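Local atomic coordinates of ceramide very long chain fatty acid hydroxylase SCS7 (Saccharomyces cerevisiae, PDB entry 4ZR1), a protein that hydroxylates the very long chain fatty acids of sphingolipids, postulated to act at C-2 of the acyl chain in dihydroceramides and phytoceramides, probably using a histidine-bound dimetal centre. Residues 77-82 / 155-160. Numbering follows the deposited sequence.
Sequences QIHRPR and HFDDWL. With ZN (zinc ion), chain D.
His79, which follows helix 71-78, brings its imidazole up to two side chains of the 155-160 loop, the zinc ligand His155 and the carboxylate of Asp157. The imidazoles are inclined by only 23°, yet the 5.4 Å between their centroids reflects a large lateral offset, with little of one ring over the other. The approach is led by His79 NE2, 3.8 Å from His155 ND1. Toward Asp157 the same ring turns its CE1 corner, which lies 3.4 Å from Asp157 OD1, and the ring and carboxylate planes are steeply inclined, at 62°. His79 ND1 is hydrogen-bonded to the carbonyl of Val75, one turn back in the helix, and Ile78 CG2 covers part of one ring face, which together probably limit how the imidazole can turn. Asp157 divides its carboxylate between two histidines: OD2 lies at the edge of the His155 ring, in its plane, and takes a weak hydrogen bond of 3.3 Å from His155 ND1, whereas OD1 is hydrogen-bonded to His170 of helix 164-179. With chi1 at -58°, CG of Asp157 stands beside its own backbone N and anti to the carbonyl carbon, a setting that turns the carboxylate back to the His155 ring. Were Asp157 replaced by an alanine, His155 ND1 and His170 NE2 would probably lose the acceptor they share, and the zinc-bound ring would be freer to turn. On its other side His155 binds zinc through NE2 at 2.0 Å, and His150, His174, His178 and His254 complete the site. Such a carboxylate behind a metal-bound histidine is a second-shell Asp-His-metal arrangement, here in the histidine-rich, probably catalytic dimetal centre of a sterol desaturase family hydroxylase.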
loop_
_atom_site.group_PDB
_atom_site.type_symbol
_atom_site.label_atom_id
_atom_site.label_comp_id
_atom_site.label_asym_id
_atom_site.label_seq_id
_atom_site.Cartn_x
_atom_site.Cartn_y
_atom_site.Cartn_z
ATOM N N GLN A 77 7.214 -4.181 -14.306
ATOM C CA GLN A 77 8.513 -4.154 -13.660
ATOM C C GLN A 77 8.449 -3.656 -12.219
ATOM O O GLN A 77 9.182 -4.146 -11.359
ATOM C CB GLN A 77 9.466 -3.296 -14.485
ATOM C CG GLN A 77 10.866 -3.845 -14.560
ATOM C CD GLN A 77 10.944 -5.174 -15.241
ATOM O OE1 GLN A 77 10.163 -5.477 -16.144
ATOM N NE2 GLN A 77 11.882 -5.997 -14.798
ATOM N N ILE A 78 7.571 -2.688 -11.963
ATOM C CA ILE A 78 7.432 -2.082 -10.637
ATOM C C ILE A 78 6.868 -3.061 -9.600
ATOM O O ILE A 78 7.111 -2.903 -8.402
ATOM C CB ILE A 78 6.520 -0.830 -10.682
ATOM C CG1 ILE A 78 6.779 0.079 -9.482
ATOM C CG2 ILE A 78 5.043 -1.225 -10.733
ATOM C CD1 ILE A 78 8.142 0.719 -9.481
ATOM N N HIS A 79 6.124 -4.071 -10.063
ATOM C CA HIS A 79 5.524 -5.061 -9.170
ATOM C C HIS A 79 6.399 -6.310 -9.027
ATOM O O HIS A 79 6.030 -7.262 -8.345
ATOM C CB HIS A 79 4.126 -5.460 -9.656
ATOM C CG HIS A 79 3.149 -4.326 -9.692
ATOM N ND1 HIS A 79 2.787 -3.692 -10.859
ATOM C CD2 HIS A 79 2.461 -3.707 -8.701
ATOM C CE1 HIS A 79 1.920 -2.733 -10.590
ATOM N NE2 HIS A 79 1.709 -2.716 -9.287
ATOM N N ARG A 80 7.560 -6.313 -9.669
ATOM C CA ARG A 80 8.514 -7.384 -9.427
ATOM C C ARG A 80 9.527 -6.865 -8.418
ATOM O O ARG A 80 10.326 -5.987 -8.731
ATOM C CB ARG A 80 9.156 -7.839 -10.732
ATOM C CG ARG A 80 8.117 -8.377 -11.715
ATOM C CD ARG A 80 8.722 -8.822 -13.025
ATOM N NE ARG A 80 9.687 -9.894 -12.829
ATOM C CZ ARG A 80 10.292 -10.536 -13.819
ATOM N NH1 ARG A 80 11.165 -11.502 -13.556
ATOM N NH2 ARG A 80 10.017 -10.210 -15.075
ATOM N N PRO A 81 9.459 -7.383 -7.179
ATOM C CA PRO A 81 10.119 -6.735 -6.039
ATOM C C PRO A 81 11.642 -6.797 -6.039
ATOM O O PRO A 81 12.249 -7.748 -6.522
ATOM C CB PRO A 81 9.553 -7.498 -4.828
ATOM C CG PRO A 81 9.107 -8.818 -5.377
ATOM C CD PRO A 81 8.625 -8.526 -6.764
ATOM N N ARG A 82 12.249 -5.756 -5.486
ATOM C CA ARG A 82 13.673 -5.760 -5.214
ATOM C C ARG A 82 13.860 -5.452 -3.732
ATOM O O ARG A 82 12.885 -5.262 -3.006
ATOM C CB ARG A 82 14.409 -4.732 -6.081
ATOM C CG ARG A 82 13.674 -4.315 -7.343
ATOM C CD ARG A 82 13.755 -5.349 -8.454
ATOM N NE ARG A 82 12.914 -4.967 -9.585
ATOM C CZ ARG A 82 13.282 -5.085 -10.855
ATOM N NH1 ARG A 82 12.465 -4.711 -11.829
ATOM N NH2 ARG A 82 14.478 -5.570 -11.149
ATOM N N HIS A 155 -3.882 -0.083 -7.632
ATOM C CA HIS A 155 -3.544 -0.987 -8.721
ATOM C C HIS A 155 -4.280 -0.645 -10.014
ATOM O O HIS A 155 -4.757 -1.533 -10.708
ATOM C CB HIS A 155 -3.820 -2.435 -8.318
ATOM C CG HIS A 155 -2.819 -2.983 -7.351
ATOM N ND1 HIS A 155 -1.641 -3.570 -7.753
ATOM C CD2 HIS A 155 -2.816 -3.019 -5.997
ATOM C CE1 HIS A 155 -0.956 -3.953 -6.689
ATOM N NE2 HIS A 155 -1.648 -3.630 -5.611
ATOM N N PHE A 156 -4.371 0.649 -10.315
ATOM C CA PHE A 156 -4.778 1.144 -11.629
ATOM C C PHE A 156 -4.102 0.352 -12.753
ATOM O O PHE A 156 -4.762 -0.101 -13.692
ATOM C CB PHE A 156 -4.431 2.628 -11.749
ATOM C CG PHE A 156 -5.402 3.424 -12.566
ATOM C CD1 PHE A 156 -6.613 3.819 -12.028
ATOM C CD2 PHE A 156 -5.094 3.808 -13.862
ATOM C CE1 PHE A 156 -7.505 4.566 -12.772
ATOM C CE2 PHE A 156 -5.984 4.554 -14.608
ATOM C CZ PHE A 156 -7.191 4.933 -14.062
ATOM N N ASP A 157 -2.783 0.196 -12.633
ATOM C CA ASP A 157 -1.964 -0.668 -13.501
ATOM C C ASP A 157 -2.263 -0.563 -14.998
ATOM O O ASP A 157 -1.992 0.469 -15.606
ATOM C CB ASP A 157 -2.098 -2.125 -13.052
ATOM C CG ASP A 157 -1.686 -2.329 -11.594
ATOM O OD1 ASP A 157 -1.183 -1.375 -10.956
ATOM O OD2 ASP A 157 -1.855 -3.456 -11.089
ATOM N N ASP A 158 -2.802 -1.638 -15.578
ATOM C CA ASP A 158 -3.107 -1.715 -17.015
ATOM C C ASP A 158 -3.835 -0.471 -17.535
ATOM O O ASP A 158 -3.556 0.002 -18.633
ATOM C CB ASP A 158 -3.951 -2.966 -17.307
ATOM C CG ASP A 158 -3.949 -3.358 -18.782
ATOM O OD1 ASP A 158 -3.400 -2.604 -19.616
ATOM O OD2 ASP A 158 -4.515 -4.426 -19.109
ATOM N N TRP A 159 -4.748 0.069 -16.732
ATOM C CA TRP A 159 -5.569 1.205 -17.143
ATOM C C TRP A 159 -4.803 2.539 -17.180
ATOM O O TRP A 159 -5.380 3.576 -17.508
ATOM C CB TRP A 159 -6.789 1.325 -16.216
ATOM C CG TRP A 159 -7.589 0.038 -16.088
ATOM C CD1 TRP A 159 -7.810 -0.890 -17.066
ATOM C CD2 TRP A 159 -8.252 -0.459 -14.909
ATOM N NE1 TRP A 159 -8.573 -1.926 -16.575
ATOM C CE2 TRP A 159 -8.857 -1.688 -15.256
ATOM C CE3 TRP A 159 -8.393 0.015 -13.595
ATOM C CZ2 TRP A 159 -9.591 -2.448 -14.338
ATOM C CZ3 TRP A 159 -9.124 -0.744 -12.683
ATOM C CH2 TRP A 159 -9.713 -1.958 -13.062
ATOM N N LEU A 160 -3.512 2.512 -16.862
ATOM C CA LEU A 160 -2.696 3.731 -16.820
ATOM C C LEU A 160 -2.390 4.324 -18.198
ATOM O O LEU A 160 -2.220 3.594 -19.176
ATOM C CB LEU A 160 -1.368 3.456 -16.106
ATOM C CG LEU A 160 -1.256 3.535 -14.581
ATOM C CD1 LEU A 160 0.029 2.857 -14.131
ATOM C CD2 LEU A 160 -1.266 4.979 -14.126
HETATM ZN ZN ZN D . -0.940 -3.917 -3.705
#